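Local atomic coordinates of putative conjugative transposon recombinase (Clostridium difficile, PDB entry 3G13), a protein that probably binds DNA and exchanges its strands as a serine recombinase, the piece described being its N-terminal resolvase-type domain. Residues A[93-96]-A[97-101]; A[65-68]-A[69-73]; A[118-121]-A[122-125]. All coordinates share one frame; numbering follows the deposited sequence.

Contact 1: residues A[93-96]-A[97-101]; sequences DTLK and YVRML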
loop_
_atom_site.group_PDB
_atom_site.type_symbol
_atom_site.label_atom_id
_atom_site.label_comp_id
_atom_site.label_asym_id
_atom_site.label_seq_id
_atom_site.Cartn_x
_atom_site.Cartn_y
_atom_site.Cartn_z
ATOM N N ASP A 93 6.733 9.677 1.871
ATOM C CA ASP A 93 7.316 10.560 0.839
ATOM C C ASP A 93 6.696 10.284 -0.520
ATOM O O ASP A 93 6.486 11.223 -1.294
ATOM C CB ASP A 93 8.840 10.401 0.742
ATOM C CG ASP A 93 9.578 11.057 1.912
ATOM O OD1 ASP A 93 8.948 11.865 2.626
ATOM O OD2 ASP A 93 10.778 10.745 2.103
ATOM N N THR A 94 6.413 9.010 -0.818
ATOM C CA THR A 94 5.751 8.651 -2.095
ATOM C C THR A 94 4.419 9.399 -2.213
ATOM O O THR A 94 4.119 10.004 -3.251
ATOM C CB THR A 94 5.511 7.109 -2.255
ATOM O OG1 THR A 94 6.732 6.369 -2.052
ATOM C CG2 THR A 94 4.972 6.799 -3.639
ATOM N N LEU A 95 3.630 9.349 -1.137
ATOM C CA LEU A 95 2.376 10.095 -1.021
ATOM C C LEU A 95 2.545 11.572 -1.233
ATOM O O LEU A 95 1.852 12.179 -2.054
ATOM C CB LEU A 95 1.748 9.875 0.381
ATOM C CG LEU A 95 1.003 8.561 0.564
ATOM C CD1 LEU A 95 0.636 8.348 2.073
ATOM C CD2 LEU A 95 -0.245 8.616 -0.342
ATOM N N LYS A 96 3.456 12.154 -0.452
ATOM C CA LYS A 96 3.713 13.592 -0.478
ATOM C C LYS A 96 4.002 14.058 -1.917
ATOM O O LYS A 96 3.370 14.990 -2.409
ATOM C CB LYS A 96 4.908 13.899 0.439
ATOM C CG LYS A 96 5.505 15.290 0.367
ATOM C CD LYS A 96 6.642 15.420 1.390
ATOM C CE LYS A 96 7.574 16.600 1.080
ATOM N NZ LYS A 96 6.932 17.935 1.300
ATOM N N TYR A 97 4.996 13.442 -2.555
ATOM C CA TYR A 97 5.422 13.925 -3.860
ATOM C C TYR A 97 4.464 13.559 -4.981
ATOM O O TYR A 97 4.267 14.352 -5.916
ATOM C CB TYR A 97 6.847 13.468 -4.163
ATOM C CG TYR A 97 7.857 14.095 -3.211
ATOM C CD1 TYR A 97 8.024 15.480 -3.166
ATOM C CD2 TYR A 97 8.651 13.298 -2.366
ATOM C CE1 TYR A 97 8.951 16.077 -2.284
ATOM C CE2 TYR A 97 9.589 13.892 -1.482
ATOM C CZ TYR A 97 9.716 15.277 -1.456
ATOM O OH TYR A 97 10.622 15.882 -0.609
ATOM N N VAL A 98 3.834 12.387 -4.908
ATOM C CA VAL A 98 2.827 12.078 -5.932
ATOM C C VAL A 98 1.656 13.097 -5.842
ATOM O O VAL A 98 1.251 13.669 -6.848
ATOM C CB VAL A 98 2.326 10.646 -5.864
ATOM C CG1 VAL A 98 1.053 10.481 -6.764
ATOM C CG2 VAL A 98 3.457 9.670 -6.279
ATOM N N ARG A 99 1.150 13.343 -4.626
ATOM C CA ARG A 99 0.062 14.311 -4.412
ATOM C C ARG A 99 0.438 15.732 -4.818
ATOM O O ARG A 99 -0.378 16.449 -5.411
ATOM C CB ARG A 99 -0.373 14.297 -2.949
ATOM C CG ARG A 99 -1.143 13.047 -2.551
ATOM C CD ARG A 99 -1.348 13.018 -1.048
ATOM N NE ARG A 99 -2.392 12.074 -0.659
ATOM C CZ ARG A 99 -2.487 11.476 0.530
ATOM N NH1 ARG A 99 -1.603 11.700 1.493
ATOM N NH2 ARG A 99 -3.495 10.651 0.758
HETATM N N MSE A 100 1.665 16.148 -4.491
HETATM C CA MSE A 100 2.121 17.506 -4.837
HETATM C C MSE A 100 2.143 17.707 -6.362
HETATM O O MSE A 100 1.758 18.756 -6.886
HETATM C CB MSE A 100 3.532 17.731 -4.263
HETATM C CG MSE A 100 4.114 19.109 -4.415
HETATM SE SE MSE A 100 5.972 19.086 -3.723
HETATM C CE MSE A 100 5.694 18.368 -1.940
ATOM N N LEU A 101 2.631 16.702 -7.074
ATOM C CA LEU A 101 2.576 16.714 -8.541
ATOM C C LEU A 101 1.100 16.689 -9.012
ATOM O O LEU A 101 0.701 17.486 -9.845
ATOM C CB LEU A 101 3.425 15.545 -9.117
ATOM C CG LEU A 101 4.912 15.899 -9.419
ATOM C CD1 LEU A 101 5.534 16.798 -8.356
ATOM C CD2 LEU A 101 5.815 14.705 -9.636
#
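Lys96 and Tyr97 leave helix 91-102 side by side, and the aliphatic chain of the lysine is laid over one face of the neighbouring ring. Lys96 CG sits 4.3 Å from the centroid of the Tyr97 ring and only 8° off its normal, a CH-pi contact close to the ring centre. Farther along, Lys96 CE reaches the phenol end, 3.6 Å from Tyr97 CZ. With CG anti to the backbone N (chi1 169°) the lysine chain runs extended past the ring and then bends at its last torsion. That bend takes NZ to the methyl of the selenomethionine Met100, where Lys96 NZ and Met100 CE are 3.5 Å apart; Met100 points the same way as Lys96, one turn later.

A second layering is built by Leu95 and Arg99, which also run side by side. The arginine chain, extended from CG to NE, brings one face of its guanidinium against Leu95 CD2, which lies over its centre, 3.7 Å from Arg99 CZ. On the buried side Thr94 CG2 meets Val98 CG2 at 4.2 Å. Beneath these pairs run four i to i+4 backbone bonds, of which Tyr97 N to Asp93 O is nearly straight at 174°.

The helix lies between two others. Tyr97 and Met100 pack on Ile68 of helix 62-72, Tyr97 also meets Phe64 edge-to-face, and its hydroxyl is probably hydrogen-bonded to Gln65. Thr94, Leu95 and Val98 face helix 120-150 at Leu126, Leu129 and Ala133, while Thr94 OG1 is hydrogen-bonded to Asn90 O of its own chain and to Gln135 NE2 of the second subunit, so that Thr94 brings the contact to that subunit.

Contact 2: residues A[65-68]-A[69-73]; sequences QRMI and NDCMN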
loop_
_atom_site.group_PDB
_atom_site.type_symbol
_atom_site.label_atom_id
_atom_site.label_comp_id
_atom_site.label_asym_id
_atom_site.label_seq_id
_atom_site.Cartn_x
_atom_site.Cartn_y
_atom_site.Cartn_z
ATOM N N GLN A 65 15.175 16.839 -5.850
ATOM C CA GLN A 65 14.655 18.133 -5.407
ATOM C C GLN A 65 14.665 19.174 -6.519
ATOM O O GLN A 65 13.764 20.003 -6.583
ATOM C CB GLN A 65 15.403 18.658 -4.170
ATOM C CG GLN A 65 15.084 17.908 -2.888
ATOM C CD GLN A 65 13.588 17.908 -2.547
ATOM O OE1 GLN A 65 12.944 18.966 -2.522
ATOM N NE2 GLN A 65 13.033 16.712 -2.292
ATOM N N ARG A 66 15.690 19.147 -7.376
ATOM C CA ARG A 66 15.731 20.066 -8.533
ATOM C C ARG A 66 14.523 19.758 -9.431
ATOM O O ARG A 66 13.831 20.660 -9.856
ATOM C CB ARG A 66 17.057 19.935 -9.289
ATOM C CG ARG A 66 17.218 20.835 -10.519
ATOM C CD ARG A 66 18.583 20.641 -11.169
ATOM N NE ARG A 66 18.792 19.321 -11.791
ATOM C CZ ARG A 66 18.579 19.028 -13.073
ATOM N NH1 ARG A 66 18.124 19.941 -13.927
ATOM N NH2 ARG A 66 18.826 17.801 -13.511
HETATM N N MSE A 67 14.249 18.472 -9.651
HETATM C CA MSE A 67 13.070 18.077 -10.398
HETATM C C MSE A 67 11.745 18.580 -9.810
HETATM O O MSE A 67 10.894 19.123 -10.538
HETATM C CB MSE A 67 13.017 16.576 -10.542
HETATM C CG MSE A 67 12.230 16.191 -11.759
HETATM SE SE MSE A 67 11.887 14.309 -11.663
HETATM C CE MSE A 67 10.284 14.894 -10.566
ATOM N N ILE A 68 11.569 18.390 -8.500
ATOM C CA ILE A 68 10.397 18.943 -7.823
ATOM C C ILE A 68 10.277 20.455 -8.037
ATOM O O ILE A 68 9.199 20.923 -8.342
ATOM C CB ILE A 68 10.359 18.598 -6.320
ATOM C CG1 ILE A 68 10.283 17.067 -6.115
ATOM C CG2 ILE A 68 9.189 19.293 -5.667
ATOM C CD1 ILE A 68 9.013 16.355 -6.762
ATOM N N ASN A 69 11.369 21.213 -7.884
ATOM C CA ASN A 69 11.312 22.683 -8.143
ATOM C C ASN A 69 10.939 23.025 -9.591
ATOM O O ASN A 69 10.208 23.968 -9.840
ATOM C CB ASN A 69 12.643 23.396 -7.798
ATOM C CG ASN A 69 13.086 23.202 -6.341
ATOM O OD1 ASN A 69 14.300 23.151 -6.058
ATOM N ND2 ASN A 69 12.130 23.109 -5.413
ATOM N N ASP A 70 11.453 22.262 -10.551
ATOM C CA ASP A 70 11.082 22.465 -11.958
ATOM C C ASP A 70 9.614 22.137 -12.214
ATOM O O ASP A 70 8.967 22.781 -13.061
ATOM C CB ASP A 70 11.990 21.652 -12.881
ATOM C CG ASP A 70 13.431 22.165 -12.869
ATOM O OD1 ASP A 70 13.660 23.269 -12.336
ATOM O OD2 ASP A 70 14.328 21.465 -13.371
ATOM N N CYS A 71 9.106 21.126 -11.497
ATOM C CA CYS A 71 7.663 20.815 -11.515
ATOM C C CYS A 71 6.846 21.983 -10.956
ATOM O O CYS A 71 5.851 22.360 -11.556
ATOM C CB CYS A 71 7.330 19.517 -10.743
ATOM S SG CYS A 71 7.827 17.972 -11.565
HETATM N N MSE A 72 7.271 22.555 -9.818
HETATM C CA MSE A 72 6.562 23.697 -9.223
HETATM C C MSE A 72 6.607 24.947 -10.129
HETATM O O MSE A 72 5.695 25.787 -10.093
HETATM C CB MSE A 72 7.056 23.982 -7.798
HETATM C CG MSE A 72 6.807 22.831 -6.787
HETATM SE SE MSE A 72 4.932 22.146 -6.764
HETATM C CE MSE A 72 5.133 20.543 -7.911
ATOM N N ASN A 73 7.636 25.021 -10.980
ATOM C CA ASN A 73 7.794 26.113 -11.961
ATOM C C ASN A 73 7.117 25.888 -13.326
ATOM O O ASN A 73 7.210 26.741 -14.207
ATOM C CB ASN A 73 9.289 26.402 -12.172
ATOM C CG ASN A 73 9.977 26.929 -10.910
ATOM O OD1 ASN A 73 9.322 27.396 -9.974
ATOM N ND2 ASN A 73 11.305 26.872 -10.891
HETATM O O HOH W 1 16.820 22.474 -13.477
#
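Arg66 and Asp70, one turn apart on helix 62-72, are joined through a water and not by a direct salt bridge. The water accepts from Arg66 NH1 at 2.9 Å, in the plane of the guanidinium at its edge, and donates to Asp70 OD2 at 2.7 Å. Without it the two groups are poorly placed for each other: Arg66 NH1 and Asp70 OD2 are 4.1 Å apart, the planes of guanidinium and carboxylate stand 80° apart, and no N-H points at the oxygen.

Both groups have further partners. Arg66 NE makes a salt bridge to Asp63 and NH1 another to Asp46, while Asp70 OD2, besides the water, is hydrogen-bonded to Tyr48 OH of strand 42-51. Gln65 NE2 is probably satisfied by the Tyr97 hydroxyl. The carbonyls of residues 65-68 each receive the amide four residues on, as in Cys71 N to Met67 O at 2.9 Å. The helix ends as Asn73 N bonds Asn69 O.

Apolar neighbours complete the turn. Selenomethionine Met67 CE lies 4.1 Å from Cys71 SG, and Ile68 CG2 meets CG of selenomethionine Met72 at 4.4 Å.

The helix is thus many-sided: Ile68 and Met72 turn to helix 91-102, Met67 and Cys71 pack on Ile76, and the salt bridges and water of Arg66 probably balance its charge. That network ties helix 62-72 to strand 42-51 and probably eases the gathering of acidic groups at Asp63, Asp46 and Asp70; Glu75 OE1, close to Asp70 OD1, adds a like charge.

Contact 3: residues A[118-121]-A[122-125]; sequences LTMD and GELL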
loop_
_atom_site.group_PDB
_atom_site.type_symbol
_atom_site.label_atom_id
_atom_site.label_comp_id
_atom_site.label_asym_id
_atom_site.label_seq_id
_atom_site.Cartn_x
_atom_site.Cartn_y
_atom_site.Cartn_z
ATOM N N LEU A 118 -2.349 9.936 -12.578
ATOM C CA LEU A 118 -3.565 10.743 -12.800
ATOM C C LEU A 118 -4.797 9.920 -13.189
ATOM O O LEU A 118 -5.893 10.472 -13.283
ATOM C CB LEU A 118 -3.305 11.876 -13.824
ATOM C CG LEU A 118 -2.181 12.861 -13.485
ATOM C CD1 LEU A 118 -2.155 13.992 -14.522
ATOM C CD2 LEU A 118 -2.304 13.430 -12.062
ATOM N N THR A 119 -4.620 8.610 -13.380
ATOM C CA THR A 119 -5.723 7.710 -13.789
ATOM C C THR A 119 -6.513 7.281 -12.525
ATOM O O THR A 119 -6.129 7.611 -11.400
ATOM C CB THR A 119 -5.208 6.455 -14.544
ATOM O OG1 THR A 119 -4.378 5.645 -13.680
ATOM C CG2 THR A 119 -4.423 6.848 -15.831
HETATM N N MSE A 120 -7.602 6.551 -12.713
HETATM C CA MSE A 120 -8.302 5.946 -11.586
HETATM C C MSE A 120 -7.416 4.906 -10.892
HETATM O O MSE A 120 -7.512 4.734 -9.679
HETATM C CB MSE A 120 -9.612 5.311 -12.037
HETATM C CG MSE A 120 -10.654 6.301 -12.461
HETATM SE SE MSE A 120 -12.301 5.251 -12.779
HETATM C CE MSE A 120 -12.873 4.953 -10.908
ATOM N N ASP A 121 -6.532 4.246 -11.640
ATOM C CA ASP A 121 -5.511 3.395 -11.011
ATOM C C ASP A 121 -4.528 4.186 -10.137
ATOM O O ASP A 121 -4.119 3.683 -9.093
ATOM C CB ASP A 121 -4.756 2.532 -12.029
ATOM C CG ASP A 121 -5.560 1.293 -12.475
ATOM O OD1 ASP A 121 -6.657 1.029 -11.935
ATOM O OD2 ASP A 121 -5.070 0.574 -13.353
ATOM N N GLY A 122 -4.188 5.403 -10.569
ATOM C CA GLY A 122 -3.442 6.369 -9.783
ATOM C C GLY A 122 -4.176 6.742 -8.502
ATOM O O GLY A 122 -3.572 6.785 -7.438
ATOM N N GLU A 123 -5.485 6.965 -8.592
ATOM C CA GLU A 123 -6.271 7.238 -7.405
ATOM C C GLU A 123 -6.276 6.038 -6.433
ATOM O O GLU A 123 -6.168 6.228 -5.222
ATOM C CB GLU A 123 -7.685 7.670 -7.784
ATOM C CG GLU A 123 -7.638 8.911 -8.657
ATOM C CD GLU A 123 -8.985 9.535 -8.951
ATOM O OE1 GLU A 123 -9.978 8.790 -9.167
ATOM O OE2 GLU A 123 -9.030 10.797 -9.003
ATOM N N LEU A 124 -6.418 4.818 -6.957
ATOM C CA LEU A 124 -6.342 3.626 -6.112
ATOM C C LEU A 124 -4.934 3.462 -5.488
ATOM O O LEU A 124 -4.823 3.010 -4.375
ATOM C CB LEU A 124 -6.759 2.377 -6.872
ATOM C CG LEU A 124 -7.175 1.153 -6.032
ATOM C CD1 LEU A 124 -8.386 1.508 -5.095
ATOM C CD2 LEU A 124 -7.466 -0.037 -6.958
ATOM N N LEU A 125 -3.875 3.794 -6.233
ATOM C CA LEU A 125 -2.509 3.771 -5.695
ATOM C C LEU A 125 -2.454 4.596 -4.423
ATOM O O LEU A 125 -1.993 4.111 -3.379
ATOM C CB LEU A 125 -1.490 4.262 -6.744
ATOM C CG LEU A 125 -0.090 4.637 -6.238
ATOM C CD1 LEU A 125 0.631 3.365 -5.885
ATOM C CD2 LEU A 125 0.671 5.398 -7.356
#
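An N-cap opens the long helix 120-150: Thr119, the residue just before its first turn, turns its hydroxyl forward to an amide of that turn. Gly122 N donates to Thr119 OG1 at 3.1 Å with an angle of 155° at the hydrogen. The threonine adopts chi1 64°, which sets OG1 between its backbone N and carbonyl carbon, close enough to the chain to meet the glycine amide, while CG2 lies anti to the carbonyl carbon. OG1 is also hydrogen-bonded to Asn116 O, three residues earlier, so a single hydroxyl joins the helix start to strand 115-116.

The regular i to i+4 bonding of the helix begins at the same residue. Glu123 N bonds Thr119 O at 3.0 Å, followed by Leu124 N to Met120 O and Leu125 N to Asp121 O, both at 2.9 Å. Gly122 is buried, and the backbone of Leu118 and Thr119 comes close against the side of its CA where a side chain would begin. Around the outside of the turn, Glu123 turns its chain back along the first residues: its CG is 3.4 Å from Thr119 O, and its carboxylate OE1 reaches 4.2 Å from CG of the selenomethionine Met120, the two side chains crossing at a slant.

Leu125 packs on Phe110 of strand 107-110 and on Val128 of the second subunit, and Asp121 and Leu124 meet their Leu124 and Asp121 counterparts there. The arrangement is a threonine N-cap at the head of the long helix that, as in other serine recombinases of the resolvase family, follows the catalytic-domain sheet and contributes to dimer contacts.

Overall arrangement
Each contact is a short piece of a different helix of the resolvase-type domain, contact 2 coming first along the chain, then 1, then 3; contact 3 also takes in the two residues before its helix. Contact 1 is the middle member in space: its centre lies about 13 Å from the centre of each of the others, which are about 22 Å apart. Contacts 1 and 2 touch where Tyr97 OH and Gln65 NE2 come within 3.1 Å, and through packing of Met100 SE on Ile68 CG2 and of Leu101 CD1 on Met72 CE, both 3.8 Å. Contact 3 stays about 5 Å from contact 1 at the nearest atoms, although later turns of its helix cover contact 1.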